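Local coordinates for protein glycerol kinase, putative (Plasmodium falciparum, PDB 2W40) that probably phosphorylates glycerol with ATP to give sn-glycerol 3-phosphate, as expected of an FGGY-family kinase of the sugar kinase/Hsp70/actin superfamily, at residues C[83-93]-C[160-170]; C[171-179]-C[228-236]. All blocks are in the same frame, centred on the assembly; numbering follows the deposited sequence. Where two conformers were deposited one is given.

Both contacts belong to the N-terminal FGGY family region, and helix 167-176 runs through the two of them: its first turn packs on strand 88-92 in interaction 1, and its C-terminal end meets the loop after strand 225-228 in interaction 2. Their centres lie about 15 Å apart, and along the chain interaction 1 closes before interaction 2 opens. They also touch directly, CZ of F173 lying 3.4 Å from NE1 of W91. The helix thus joins the two-stranded antiparallel sheet, whose 83-93 segment reaches bound glycerol, to the mixed sheet containing strands 74-83 and 241-247, on which its later turns rest.

Interaction 1: residues C[83-93]-C[160-170]; sequences NQRETVIIWDR and GTAVIGNINTW. With EDO (1,2-ethanediol), chain B.
W91 lies between V163 and W170. The six-membered ring of W170 turns its edge onto one face of the W91 indole, centroids 4.9 Å apart and planes at 64°, while V163 covers the opposite face: its CB sits 3.8 Å from the centroid of the W91 five-membered ring, and CG1 reaches CZ2. W91 CG stands between its own backbone N and carbonyl carbon (chi1 60°), which swings the indole across the neighbouring strand and alongside the G165 backbone, where there is no side chain to block it. I89 continues the layer, setting CD1 over the face of the W170 pyrrole, 3.7 Å from its centroid. Beneath these side chains, strands 88-92 and 162-166 form a two-stranded antiparallel sheet in which I89 pairs with G165 and W91 with V163, each pair closed by two backbone bonds; I90 and I164, on the other face, lie side by side against helix 140-149. At one end the chain turns from strand 162-166 into helix 167-176, and T87 O accepts from N166 ND2 at 3.0 Å, with the amide above the carbonyl plane; N166 ND2 is also bonded to S139. A water donates to Q84 O and T87 O and accepts from I167 N, tying the start of the helix to the 84-87 loop. Just beyond, R85 N and E86 OE1 hold a bound glycerol, and R189 pairs with E86. At the other end, in one of its two conformers, R93 grips G160 O side-on, through NE at 3.2 Å and NH2 at 3.1 Å, with G160 O lying in the guanidinium plane, while R93 N bonds T161 O at 2.9 Å.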
loop_
_atom_site.group_PDB
_atom_site.type_symbol
_atom_site.label_atom_id
_atom_site.label_comp_id
_atom_site.label_asym_id
_atom_site.label_seq_id
_atom_site.Cartn_x
_atom_site.Cartn_y
_atom_site.Cartn_z
ATOM N N ASN C 83 26.714 12.107 14.091
ATOM C CA ASN C 83 26.352 11.817 12.697
ATOM C C ASN C 83 25.677 10.497 12.510
ATOM O O ASN C 83 25.877 9.576 13.284
ATOM C CB ASN C 83 27.670 11.700 11.887
ATOM C CG ASN C 83 28.602 10.602 12.470
ATOM O OD1 ASN C 83 29.208 10.800 13.552
ATOM N ND2 ASN C 83 28.808 9.448 11.689
ATOM N N GLN C 84 24.853 10.431 11.471
ATOM C CA GLN C 84 24.337 9.194 10.935
ATOM C C GLN C 84 25.559 8.252 10.712
ATOM O O GLN C 84 26.574 8.653 10.078
ATOM C CB GLN C 84 23.642 9.477 9.585
ATOM C CG GLN C 84 24.427 10.300 8.588
ATOM C CD GLN C 84 24.011 10.119 7.121
ATOM O OE1 GLN C 84 23.570 9.039 6.719
ATOM N NE2 GLN C 84 24.251 11.149 6.314
ATOM N N ARG C 85 25.461 7.058 11.258
ATOM C CA ARG C 85 26.534 6.097 11.251
ATOM C C ARG C 85 26.494 5.294 9.893
ATOM O O ARG C 85 25.498 5.421 9.157
ATOM C CB ARG C 85 26.405 5.207 12.437
ATOM C CG ARG C 85 26.467 5.964 13.787
ATOM C CD ARG C 85 26.097 5.099 15.045
ATOM N NE ARG C 85 24.768 4.582 14.830
ATOM C CZ ARG C 85 24.228 3.566 15.505
ATOM N NH1 ARG C 85 24.866 3.049 16.555
ATOM N NH2 ARG C 85 23.094 3.018 15.094
ATOM N N GLU C 86 27.524 4.456 9.663
ATOM C CA GLU C 86 27.644 3.467 8.594
ATOM C C GLU C 86 27.800 4.078 7.188
ATOM O O GLU C 86 28.524 3.576 6.371
ATOM C CB GLU C 86 26.543 2.445 8.592
ATOM C CG GLU C 86 26.434 1.569 9.857
ATOM C CD GLU C 86 25.505 2.131 10.932
ATOM O OE1 GLU C 86 24.668 3.018 10.623
ATOM O OE2 GLU C 86 25.572 1.669 12.102
ATOM N N THR C 87 27.062 5.132 6.940
ATOM C CA THR C 87 27.123 5.874 5.686
ATOM C C THR C 87 28.607 6.150 5.415
ATOM O O THR C 87 29.355 6.555 6.294
ATOM C CB THR C 87 26.361 7.176 5.840
ATOM O OG1 THR C 87 24.977 6.842 6.052
ATOM C CG2 THR C 87 26.526 8.075 4.580
ATOM N N VAL C 88 29.001 5.912 4.150
ATOM C CA VAL C 88 30.444 5.912 3.798
ATOM C C VAL C 88 30.663 6.745 2.514
ATOM O O VAL C 88 29.868 6.693 1.548
ATOM C CB VAL C 88 31.077 4.484 3.754
ATOM C CG1 VAL C 88 30.432 3.690 2.635
ATOM C CG2 VAL C 88 32.599 4.547 3.634
ATOM N N ILE C 89 31.772 7.466 2.569
ATOM C CA ILE C 89 32.271 8.287 1.404
ATOM C C ILE C 89 33.765 7.890 1.256
ATOM O O ILE C 89 34.506 7.741 2.221
ATOM C CB ILE C 89 32.129 9.806 1.605
ATOM C CG1 ILE C 89 30.684 10.212 1.933
ATOM C CG2 ILE C 89 32.603 10.625 0.360
ATOM C CD1 ILE C 89 30.770 11.448 2.835
ATOM N N ILE C 90 34.170 7.766 0.000
ATOM C CA ILE C 90 35.588 7.570 -0.365
ATOM C C ILE C 90 35.939 8.833 -1.215
ATOM O O ILE C 90 35.245 9.196 -2.217
ATOM C CB ILE C 90 35.885 6.256 -1.127
ATOM C CG1 ILE C 90 35.354 5.067 -0.306
ATOM C CG2 ILE C 90 37.390 6.080 -1.450
ATOM C CD1 ILE C 90 35.550 3.666 -0.926
ATOM N N TRP C 91 36.988 9.517 -0.772
ATOM C CA TRP C 91 37.384 10.744 -1.440
ATOM C C TRP C 91 38.894 10.811 -1.695
ATOM O O TRP C 91 39.650 10.042 -1.180
ATOM C CB TRP C 91 36.973 12.002 -0.676
ATOM C CG TRP C 91 37.498 12.218 0.722
ATOM C CD1 TRP C 91 38.570 12.978 1.092
ATOM C CD2 TRP C 91 36.900 11.759 1.983
ATOM N NE1 TRP C 91 38.728 12.983 2.439
ATOM C CE2 TRP C 91 37.711 12.274 3.037
ATOM C CE3 TRP C 91 35.820 10.944 2.303
ATOM C CZ2 TRP C 91 37.398 12.050 4.387
ATOM C CZ3 TRP C 91 35.506 10.722 3.661
ATOM C CH2 TRP C 91 36.283 11.272 4.681
ATOM N N ASP C 92 39.283 11.738 -2.572
ATOM C CA ASP C 92 40.668 12.009 -2.883
ATOM C C ASP C 92 41.312 12.780 -1.697
ATOM O O ASP C 92 40.809 13.841 -1.312
ATOM C CB ASP C 92 40.810 12.869 -4.146
ATOM C CG ASP C 92 42.259 13.201 -4.436
ATOM O OD1 ASP C 92 43.057 12.288 -4.586
ATOM O OD2 ASP C 92 42.547 14.383 -4.596
ATOM N N ARG C 93 42.417 12.289 -1.158
ATOM C CA ARG C 93 43.086 12.916 -0.030
ATOM C C ARG C 93 43.547 14.353 -0.277
ATOM O O ARG C 93 43.348 15.269 0.523
ATOM C CB ARG C 93 44.273 12.042 0.328
ATOM C CG ARG C 93 45.133 12.539 1.479
ATOM C CD ARG C 93 46.023 11.451 2.037
ATOM N NE ARG C 93 46.759 10.714 1.013
ATOM C CZ ARG C 93 47.770 11.205 0.326
ATOM N NH1 ARG C 93 48.183 12.464 0.519
ATOM N NH2 ARG C 93 48.347 10.463 -0.572
ATOM N N GLY C 160 47.130 4.592 -1.898
ATOM C CA GLY C 160 47.013 5.454 -0.731
ATOM C C GLY C 160 46.620 6.870 -0.953
ATOM O O GLY C 160 46.849 7.739 -0.087
ATOM N N THR C 161 46.044 7.165 -2.076
ATOM C CA THR C 161 45.614 8.551 -2.360
ATOM C C THR C 161 44.108 8.817 -2.106
ATOM O O THR C 161 43.587 9.943 -2.353
ATOM C CB THR C 161 45.977 8.944 -3.828
ATOM O OG1 THR C 161 45.283 8.135 -4.784
ATOM C CG2 THR C 161 47.534 8.766 -4.036
ATOM N N ALA C 162 43.418 7.799 -1.617
ATOM C CA ALA C 162 42.025 7.922 -1.188
ATOM C C ALA C 162 41.963 7.957 0.359
ATOM O O ALA C 162 42.855 7.463 1.038
ATOM C CB ALA C 162 41.149 6.754 -1.711
ATOM N N VAL C 163 40.853 8.504 0.874
ATOM C CA VAL C 163 40.447 8.397 2.285
ATOM C C VAL C 163 39.085 7.686 2.242
ATOM O O VAL C 163 38.166 8.091 1.426
ATOM C CB VAL C 163 40.346 9.796 2.930
ATOM C CG1 VAL C 163 39.883 9.665 4.388
ATOM C CG2 VAL C 163 41.633 10.533 2.911
ATOM N N ILE C 164 38.911 6.678 3.138
ATOM C CA ILE C 164 37.603 6.037 3.320
ATOM C C ILE C 164 37.107 6.571 4.680
ATOM O O ILE C 164 37.744 6.375 5.702
ATOM C CB ILE C 164 37.703 4.494 3.433
ATOM C CG1 ILE C 164 38.434 3.950 2.167
ATOM C CG2 ILE C 164 36.345 3.850 3.633
ATOM C CD1 ILE C 164 38.560 2.437 2.193
ATOM N N GLY C 165 35.956 7.192 4.662
ATOM C CA GLY C 165 35.423 7.764 5.893
ATOM C C GLY C 165 33.930 7.719 6.082
ATOM O O GLY C 165 33.151 7.832 5.128
ATOM N N ASN C 166 33.543 7.580 7.346
ATOM C CA ASN C 166 32.197 7.849 7.693
ATOM C C ASN C 166 31.890 9.372 7.711
ATOM O O ASN C 166 32.758 10.165 7.509
ATOM C CB ASN C 166 31.827 7.191 8.983
ATOM C CG ASN C 166 31.852 5.620 8.974
ATOM O OD1 ASN C 166 32.411 5.031 9.929
ATOM N ND2 ASN C 166 31.278 4.946 7.953
ATOM N N ILE C 167 30.666 9.772 8.021
ATOM C CA ILE C 167 30.280 11.166 7.879
ATOM C C ILE C 167 31.072 12.067 8.866
ATOM O O ILE C 167 31.442 13.160 8.568
ATOM C CB ILE C 167 28.768 11.326 8.069
ATOM C CG1 ILE C 167 28.004 10.738 6.871
ATOM C CG2 ILE C 167 28.343 12.809 8.396
ATOM C CD1 ILE C 167 28.048 11.646 5.646
ATOM N N ASN C 168 31.358 11.517 10.055
ATOM C CA ASN C 168 32.164 12.258 10.994
ATOM C C ASN C 168 33.525 12.618 10.476
ATOM O O ASN C 168 33.959 13.768 10.576
ATOM C CB ASN C 168 32.359 11.531 12.303
ATOM C CG ASN C 168 32.992 10.179 12.164
ATOM O OD1 ASN C 168 32.568 9.379 11.297
ATOM N ND2 ASN C 168 33.912 9.848 13.072
ATOM N N THR C 169 34.193 11.608 9.854
ATOM C CA THR C 169 35.483 11.790 9.208
ATOM C C THR C 169 35.430 12.843 8.090
ATOM O O THR C 169 36.348 13.706 7.943
ATOM C CB THR C 169 36.018 10.449 8.723
ATOM O OG1 THR C 169 36.020 9.543 9.812
ATOM C CG2 THR C 169 37.486 10.607 8.155
ATOM N N TRP C 170 34.351 12.788 7.301
ATOM C CA TRP C 170 34.132 13.705 6.200
ATOM C C TRP C 170 34.027 15.190 6.771
ATOM O O TRP C 170 34.657 16.132 6.251
ATOM C CB TRP C 170 32.897 13.273 5.438
ATOM C CG TRP C 170 32.443 14.151 4.320
ATOM C CD1 TRP C 170 31.236 14.809 4.239
ATOM C CD2 TRP C 170 33.180 14.522 3.126
ATOM N NE1 TRP C 170 31.158 15.531 3.047
ATOM C CE2 TRP C 170 32.336 15.407 2.364
ATOM C CE3 TRP C 170 34.467 14.217 2.659
ATOM C CZ2 TRP C 170 32.713 15.930 1.118
ATOM C CZ3 TRP C 170 34.856 14.729 1.440
ATOM C CH2 TRP C 170 33.986 15.583 0.661
HETATM C C1 EDO B . 34.979 3.664 7.417
HETATM O O1 EDO B . 34.424 4.450 6.371
HETATM C C2 EDO B . 36.485 3.716 7.499
HETATM O O2 EDO B . 36.932 5.002 7.971
HETATM O O HOH W 1 28.675 7.775 8.673
#

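Interaction 2: residues C[171-179]-C[228-236]; sequences LIFNLTKGN and LVKSEHVPD. With EDO (1,2-ethanediol), chain D.
Bends at chi3 (72°) and chi4 (59°) curl the K177 side chain over the backbone of K230, and a bend at chi2 (-84°) brings the E232 carboxylate round to meet it. The two side chains cross at about a right angle, and K177 NZ forms a salt bridge with E232 OE1 at 2.7 Å, on the syn lone pair of that oxygen. On the way, K177 CD passes 3.5 Å from K230 O, so the aliphatic part of the lysine lies against the loop backbone. Below this pair the carbonyl of L175, in the last turn of the helix, takes two loop amides: K230 N at 2.9 Å, in the carbonyl plane, and S231 N at 3.0 Å, tilted from it. Inward, L175 CD2 rests 4.1 Å from V234 CG2, and L175 and V229 both pack on I242 of strand 241-247. T176 CG2 approaches L228 O at 3.6 Å, while its hydroxyl turns back into the helix, donating to I172 O and accepting from N179 N in an ST motif. The loop has its own brace: S231 OG accepts from H233 N, forming an ST turn at the start of a type I beta turn that runs to V234. On the helix side, K177 has positive phi and a Schellman motif closes the helix, to whose L175 carbonyl the loop between strands 225-228 and 241-247 adds its two amide bonds.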
loop_
_atom_site.group_PDB
_atom_site.type_symbol
_atom_site.label_atom_id
_atom_site.label_comp_id
_atom_site.label_asym_id
_atom_site.label_seq_id
_atom_site.Cartn_x
_atom_site.Cartn_y
_atom_site.Cartn_z
ATOM N N LEU C 171 33.198 15.370 7.760
ATOM C CA LEU C 171 33.002 16.697 8.326
ATOM C C LEU C 171 34.299 17.247 8.898
ATOM O O LEU C 171 34.651 18.390 8.685
ATOM C CB LEU C 171 31.874 16.636 9.368
ATOM C CG LEU C 171 30.456 16.848 8.945
ATOM C CD1 LEU C 171 30.054 16.220 7.621
ATOM C CD2 LEU C 171 29.439 16.674 10.088
ATOM N N ILE C 172 35.025 16.447 9.662
ATOM C CA ILE C 172 36.245 16.909 10.316
ATOM C C ILE C 172 37.316 17.211 9.250
ATOM O O ILE C 172 37.972 18.267 9.292
ATOM C CB ILE C 172 36.762 15.819 11.350
ATOM C CG1 ILE C 172 35.763 15.663 12.571
ATOM C CG2 ILE C 172 38.231 16.129 11.737
ATOM C CD1 ILE C 172 36.142 14.406 13.443
ATOM N N PHE C 173 37.404 16.361 8.230
ATOM C CA PHE C 173 38.358 16.576 7.135
ATOM C C PHE C 173 38.100 17.913 6.467
ATOM O O PHE C 173 39.049 18.688 6.242
ATOM C CB PHE C 173 38.213 15.431 6.159
ATOM C CG PHE C 173 39.073 15.525 4.970
ATOM C CD1 PHE C 173 40.317 14.897 4.992
ATOM C CD2 PHE C 173 38.686 16.337 3.890
ATOM C CE1 PHE C 173 41.160 15.024 3.876
ATOM C CE2 PHE C 173 39.531 16.397 2.717
ATOM C CZ PHE C 173 40.734 15.738 2.739
ATOM N N ASN C 174 36.858 18.229 6.170
ATOM C CA ASN C 174 36.586 19.482 5.524
ATOM C C ASN C 174 36.776 20.668 6.434
ATOM O O ASN C 174 37.352 21.655 6.061
ATOM C CB ASN C 174 35.199 19.467 4.908
ATOM C CG ASN C 174 35.112 18.621 3.683
ATOM O OD1 ASN C 174 34.565 17.517 3.677
ATOM N ND2 ASN C 174 35.559 19.147 2.613
ATOM N N LEU C 175 36.264 20.582 7.646
ATOM C CA LEU C 175 36.380 21.743 8.609
ATOM C C LEU C 175 37.820 22.132 8.955
ATOM O O LEU C 175 38.155 23.313 9.074
ATOM C CB LEU C 175 35.604 21.498 9.888
ATOM C CG LEU C 175 34.083 21.583 9.756
ATOM C CD1 LEU C 175 33.443 20.908 10.986
ATOM C CD2 LEU C 175 33.669 23.103 9.566
ATOM N N THR C 176 38.662 21.115 9.058
ATOM C CA THR C 176 40.056 21.215 9.475
ATOM C C THR C 176 41.037 21.355 8.308
ATOM O O THR C 176 42.200 21.532 8.527
ATOM C CB THR C 176 40.502 20.056 10.393
ATOM O OG1 THR C 176 40.605 18.856 9.618
ATOM C CG2 THR C 176 39.669 19.892 11.619
ATOM N N LYS C 177 40.539 21.271 7.050
ATOM C CA LYS C 177 41.347 21.268 5.858
ATOM C C LYS C 177 42.355 20.128 5.838
ATOM O O LYS C 177 43.512 20.301 5.448
ATOM C CB LYS C 177 41.987 22.650 5.603
ATOM C CG LYS C 177 40.968 23.731 5.482
ATOM C CD LYS C 177 41.658 25.066 5.089
ATOM C CE LYS C 177 42.129 25.049 3.681
ATOM N NZ LYS C 177 40.951 24.795 2.697
ATOM N N GLY C 178 41.905 18.958 6.260
ATOM C CA GLY C 178 42.659 17.704 5.961
ATOM C C GLY C 178 42.849 16.704 7.062
ATOM O O GLY C 178 43.370 15.624 6.781
ATOM N N ASN C 179 42.451 16.976 8.311
ATOM C CA ASN C 179 42.649 15.960 9.352
ATOM C C ASN C 179 41.785 14.734 9.042
ATOM O O ASN C 179 40.666 14.867 8.605
ATOM C CB ASN C 179 42.287 16.458 10.759
ATOM C CG ASN C 179 43.163 17.608 11.239
ATOM O OD1 ASN C 179 44.161 17.952 10.630
ATOM N ND2 ASN C 179 42.807 18.129 12.426
ATOM N N LEU C 228 41.628 22.042 14.703
ATOM C CA LEU C 228 41.188 23.416 14.580
ATOM C C LEU C 228 40.416 23.616 13.301
ATOM O O LEU C 228 40.810 23.211 12.219
ATOM C CB LEU C 228 42.387 24.370 14.565
ATOM C CG LEU C 228 43.360 24.500 15.694
ATOM C CD1 LEU C 228 44.565 25.425 15.303
ATOM C CD2 LEU C 228 42.685 24.897 17.057
ATOM N N VAL C 229 39.297 24.315 13.397
ATOM C CA VAL C 229 38.585 24.755 12.199
ATOM C C VAL C 229 39.488 25.773 11.459
ATOM O O VAL C 229 39.952 26.813 12.059
ATOM C CB VAL C 229 37.212 25.404 12.483
ATOM C CG1 VAL C 229 36.571 25.913 11.211
ATOM C CG2 VAL C 229 36.303 24.331 13.202
ATOM N N LYS C 230 39.670 25.481 10.156
ATOM C CA LYS C 230 40.409 26.310 9.278
ATOM C C LYS C 230 39.694 26.612 7.958
ATOM O O LYS C 230 40.231 27.440 7.152
ATOM C CB LYS C 230 41.788 25.709 8.947
ATOM C CG LYS C 230 42.706 25.532 10.143
ATOM C CD LYS C 230 43.135 26.884 10.735
ATOM C CE LYS C 230 44.497 26.877 11.515
ATOM N NZ LYS C 230 44.993 28.250 11.956
ATOM N N SER C 231 38.556 25.956 7.688
ATOM C CA SER C 231 37.888 26.163 6.435
ATOM C C SER C 231 37.528 27.606 6.149
ATOM O O SER C 231 36.839 28.259 6.936
ATOM C CB SER C 231 36.653 25.288 6.200
ATOM O OG SER C 231 35.997 25.625 5.005
ATOM N N GLU C 232 37.880 28.048 4.953
ATOM C CA GLU C 232 37.575 29.437 4.560
ATOM C C GLU C 232 36.080 29.700 4.366
ATOM O O GLU C 232 35.621 30.887 4.299
ATOM C CB GLU C 232 38.320 29.736 3.244
ATOM C CG GLU C 232 37.905 28.750 2.100
ATOM C CD GLU C 232 38.679 27.333 2.094
ATOM O OE1 GLU C 232 39.584 27.090 2.969
ATOM O OE2 GLU C 232 38.341 26.468 1.199
ATOM N N HIS C 233 35.276 28.623 4.308
ATOM C CA HIS C 233 33.840 28.772 4.229
ATOM C C HIS C 233 33.179 29.222 5.486
ATOM O O HIS C 233 32.051 29.592 5.380
ATOM C CB HIS C 233 33.167 27.482 3.748
ATOM C CG HIS C 233 33.653 27.037 2.424
ATOM N ND1 HIS C 233 33.414 27.737 1.253
ATOM C CD2 HIS C 233 34.465 26.014 2.099
ATOM C CE1 HIS C 233 34.009 27.094 0.252
ATOM N NE2 HIS C 233 34.658 26.045 0.748
ATOM N N VAL C 234 33.860 29.129 6.642
ATOM C CA VAL C 234 33.321 29.401 7.990
ATOM C C VAL C 234 34.353 30.275 8.755
ATOM O O VAL C 234 34.924 29.935 9.774
ATOM C CB VAL C 234 32.910 28.140 8.749
ATOM C CG1 VAL C 234 31.576 27.598 8.170
ATOM C CG2 VAL C 234 34.040 27.101 8.678
ATOM N N PRO C 235 34.553 31.472 8.214
ATOM C CA PRO C 235 35.651 32.334 8.686
ATOM C C PRO C 235 35.531 32.766 10.142
ATOM O O PRO C 235 36.588 32.891 10.847
ATOM C CB PRO C 235 35.599 33.500 7.708
ATOM C CG PRO C 235 34.260 33.492 7.196
ATOM C CD PRO C 235 33.858 32.071 7.074
ATOM N N ASP C 236 34.312 32.960 10.654
ATOM C CA ASP C 236 34.140 33.287 12.084
ATOM C C ASP C 236 34.545 32.183 13.049
ATOM O O ASP C 236 34.610 32.350 14.280
ATOM C CB ASP C 236 32.674 33.710 12.370
ATOM C CG ASP C 236 32.382 35.128 11.911
ATOM O OD1 ASP C 236 33.216 35.793 11.262
ATOM O OD2 ASP C 236 31.350 35.626 12.326
HETATM C C1 EDO D . 43.576 21.153 12.646
HETATM O O1 EDO D . 43.330 22.174 11.387
HETATM C C2 EDO D . 44.911 20.947 13.333
HETATM O O2 EDO D . 45.116 21.349 14.738
#